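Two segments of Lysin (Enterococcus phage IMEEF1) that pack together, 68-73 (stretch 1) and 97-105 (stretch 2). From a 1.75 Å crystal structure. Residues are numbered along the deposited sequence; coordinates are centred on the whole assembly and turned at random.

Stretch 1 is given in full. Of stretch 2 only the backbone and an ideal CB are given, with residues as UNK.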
# COMPACT_ATOMS: atom_id res chain seq x y z
N SER C 68 -5.17 31.76 -16.69
CA SER C 68 -6.52 32.15 -17.05
C SER C 68 -7.52 31.19 -16.45
O SER C 68 -7.26 29.99 -16.43
CB SER C 68 -6.65 32.06 -18.58
OG SER C 68 -7.99 32.26 -18.96
N SER C 69 -8.70 31.69 -16.09
CA SER C 69 -9.75 30.92 -15.52
C SER C 69 -10.25 29.91 -16.47
O SER C 69 -10.76 28.87 -16.09
CB SER C 69 -10.89 31.83 -15.09
OG SER C 69 -11.35 32.59 -16.20
N THR C 70 -10.09 30.18 -17.76
CA THR C 70 -10.57 29.24 -18.74
C THR C 70 -9.79 27.96 -18.77
O THR C 70 -10.24 27.04 -19.38
CB THR C 70 -10.64 29.83 -20.17
OG1 THR C 70 -9.32 30.13 -20.63
CG2 THR C 70 -11.49 31.13 -20.20
N GLN C 71 -8.63 27.87 -18.12
CA GLN C 71 -7.93 26.64 -18.00
C GLN C 71 -8.49 25.69 -16.88
O GLN C 71 -8.01 24.59 -16.76
CB GLN C 71 -6.43 26.91 -17.69
CG GLN C 71 -5.70 27.74 -18.74
CD GLN C 71 -4.28 28.09 -18.28
OE1 GLN C 71 -4.07 29.12 -17.69
NE2 GLN C 71 -3.34 27.17 -18.48
N ILE C 72 -9.40 26.17 -16.02
CA ILE C 72 -9.87 25.46 -14.85
C ILE C 72 -10.97 24.55 -15.35
O ILE C 72 -11.83 25.00 -16.16
CB ILE C 72 -10.44 26.38 -13.75
CG1 ILE C 72 -9.27 27.19 -13.17
CG2 ILE C 72 -11.09 25.61 -12.62
CD1 ILE C 72 -9.70 28.44 -12.42
N LYS C 73 -10.89 23.30 -14.95
CA LYS C 73 -11.91 22.30 -15.23
C LYS C 73 -12.57 21.85 -13.96
O LYS C 73 -11.96 21.79 -12.87
CB LYS C 73 -11.27 21.08 -15.92
CG LYS C 73 -10.61 21.36 -17.23
CD LYS C 73 -11.57 21.55 -18.36
CE LYS C 73 -10.81 21.92 -19.66
NZ LYS C 73 -11.70 22.01 -20.86
N UNK C 97 -16.32 24.20 -14.79
CA UNK C 97 -15.23 24.75 -15.59
C UNK C 97 -15.10 26.27 -15.36
O UNK C 97 -16.08 26.95 -15.10
CB UNK C 97 -15.46 24.45 -17.07
N UNK C 98 -13.91 26.82 -15.50
CA UNK C 98 -13.75 28.22 -15.32
C UNK C 98 -14.43 28.99 -16.41
O UNK C 98 -14.69 28.47 -17.47
CB UNK C 98 -12.27 28.58 -15.25
N UNK C 99 -14.83 30.20 -16.08
CA UNK C 99 -15.60 31.01 -17.04
C UNK C 99 -14.77 32.01 -17.86
O UNK C 99 -13.65 32.37 -17.53
CB UNK C 99 -16.68 31.78 -16.28
N UNK C 100 -15.33 32.43 -18.99
CA UNK C 100 -14.66 33.32 -19.91
C UNK C 100 -14.37 34.72 -19.34
O UNK C 100 -13.44 35.37 -19.76
CB UNK C 100 -15.51 33.45 -21.18
N UNK C 101 -15.17 35.16 -18.38
CA UNK C 101 -15.00 36.48 -17.75
C UNK C 101 -13.91 36.52 -16.65
O UNK C 101 -13.86 37.47 -15.85
CB UNK C 101 -16.34 36.92 -17.15
N UNK C 102 -13.04 35.52 -16.58
CA UNK C 102 -12.02 35.50 -15.55
C UNK C 102 -12.44 34.99 -14.15
O UNK C 102 -11.72 35.24 -13.15
CB UNK C 102 -11.48 36.92 -15.41
N UNK C 103 -13.60 34.37 -14.04
CA UNK C 103 -14.06 33.84 -12.76
C UNK C 103 -14.23 32.35 -12.81
O UNK C 103 -14.14 31.70 -13.88
CB UNK C 103 -15.38 34.50 -12.35
N UNK C 104 -14.40 31.77 -11.62
CA UNK C 104 -14.70 30.38 -11.47
C UNK C 104 -15.42 30.12 -10.15
O UNK C 104 -15.46 30.98 -9.25
CB UNK C 104 -13.42 29.55 -11.56
N UNK C 105 -16.00 28.94 -10.02
CA UNK C 105 -16.63 28.50 -8.82
C UNK C 105 -15.91 27.32 -8.18
O UNK C 105 -15.67 26.35 -8.82
CB UNK C 105 -18.09 28.14 -9.11

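Position 97 opens the contact beside the exit of stretch 1. Its CA-to-CB bond runs sideways, and the ideal CB lies 3.8 Å from I72 O and 4.5 Å from K73 CA, so there is room for a side chain but no pocket to fill. K73 leaves by a bent chain (chi1 and chi2 both m) and K73 NZ stays about 5.9 Å from the ideal CB of 97, so a short polar or acidic residue is reasonable but not demanded, and many others would fit. The deposited residue is D97. Its carboxylate bends back over stretch 1, with D97 OD1 3.4 Å from K73 CA and 3.9 Å from K73 CD, so it meets the backbone and the aliphatic part of the lysine.

Position 98 is the most restrictive. CA-to-CB points straight toward stretch 1, and the ideal CB would sit 1.7 Å from S69 O, a plain clash, and a tight 3.2 Å from I72 CB. The backbone angles, -68/152, are open to any residue; it is the neighbour that excludes a side chain. Glycine is the answer, and G98 is found. Without a CB, the backbones close up: G98 N donates to I72 O at 2.8 Å with a nearly straight angle of 172°, while G98 CA approaches S69 O to 3.2 Å in a CA-H...O contact.

At 99 the direction is away, and the ideal CB is 5.4 Å from S69 OG, so stretch 1 asks little of the side chain and a long polar one would be at ease. The residue is R99, and its useful group here is the backbone carbonyl: S69 OG, with chi1 in p, donates to R99 O at 2.7 Å. T70 CG2 packs against R99 O at 3.7 Å.

Position 100 also points away, its ideal CB 4.7 Å from T70 CG2. As the second residue of a type I turn running from 99 to 102 it tolerates most small or polar residues. It is A100, whose CA rests 3.9 Å from T70 CG2.

Position 101 faces away with nothing of stretch 1 near its CB; a turn-favouring polar residue such as Asp, Asn or Ser would suit. D101 serves its own stretch, its carboxylate accepting from the backbone of 103 and from the side chain there.

At 102 the backbone decides. With angles of 82/13, a CB would jam against the preceding carbonyl, which by itself calls for glycine. G102 closes the turn, and its CA comes within 3.1 Å of S69 OG.

Position 103 turns away, leaving beta-branched or polar residues all plausible; T103 OG1 donates to D101 OD1 at 2.7 Å and T103 N to D101 OD1 at 3.1 Å, while T103 O accepts from R99 N at 2.8 Å.

Position 104 points toward stretch 1, its ideal CB 4.0 Å from I72 CD1 and 4.9 Å from S69 CB. This apolar neighbour would welcome Leu, Ile, Met or an aromatic. F104 lays a ring face against I72 CD1, which sits 3.8 Å from the F104 ring centroid and 3.4 Å from F104 CD1.

Position 105 points away and stretch 1 sets no limit; the extended backbone suits beta-branched residues among many others, and V105 is one.

Stretch 2 (97-105) DGRADGTFV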
# COMPACT_ATOMS: atom_id res chain seq x y z
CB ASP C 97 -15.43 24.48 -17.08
CG ASP C 97 -15.38 22.97 -17.44
OD1 ASP C 97 -14.97 22.08 -16.61
OD2 ASP C 97 -15.76 22.64 -18.60
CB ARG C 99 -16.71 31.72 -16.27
CG ARG C 99 -17.73 30.79 -15.64
CD ARG C 99 -18.48 31.55 -14.56
NE ARG C 99 -19.37 30.71 -13.79
CZ ARG C 99 -20.37 31.16 -13.03
NH1 ARG C 99 -20.65 32.47 -12.94
NH2 ARG C 99 -21.11 30.29 -12.36
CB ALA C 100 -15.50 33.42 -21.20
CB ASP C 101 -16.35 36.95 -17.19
CG ASP C 101 -16.83 36.10 -15.98
OD1 ASP C 101 -16.18 35.07 -15.62
OD2 ASP C 101 -17.88 36.44 -15.39
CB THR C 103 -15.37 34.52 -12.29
OG1 THR C 103 -16.44 34.13 -13.15
CG2 THR C 103 -15.24 36.05 -12.29
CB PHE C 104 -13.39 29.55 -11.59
CG PHE C 104 -12.40 29.76 -10.45
CD1 PHE C 104 -11.42 30.75 -10.54
CD2 PHE C 104 -12.42 28.96 -9.38
CE1 PHE C 104 -10.53 30.98 -9.52
CE2 PHE C 104 -11.55 29.19 -8.32
CZ PHE C 104 -10.58 30.16 -8.42
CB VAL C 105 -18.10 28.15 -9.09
CG1 VAL C 105 -18.76 27.60 -7.87
CG2 VAL C 105 -18.85 29.38 -9.58
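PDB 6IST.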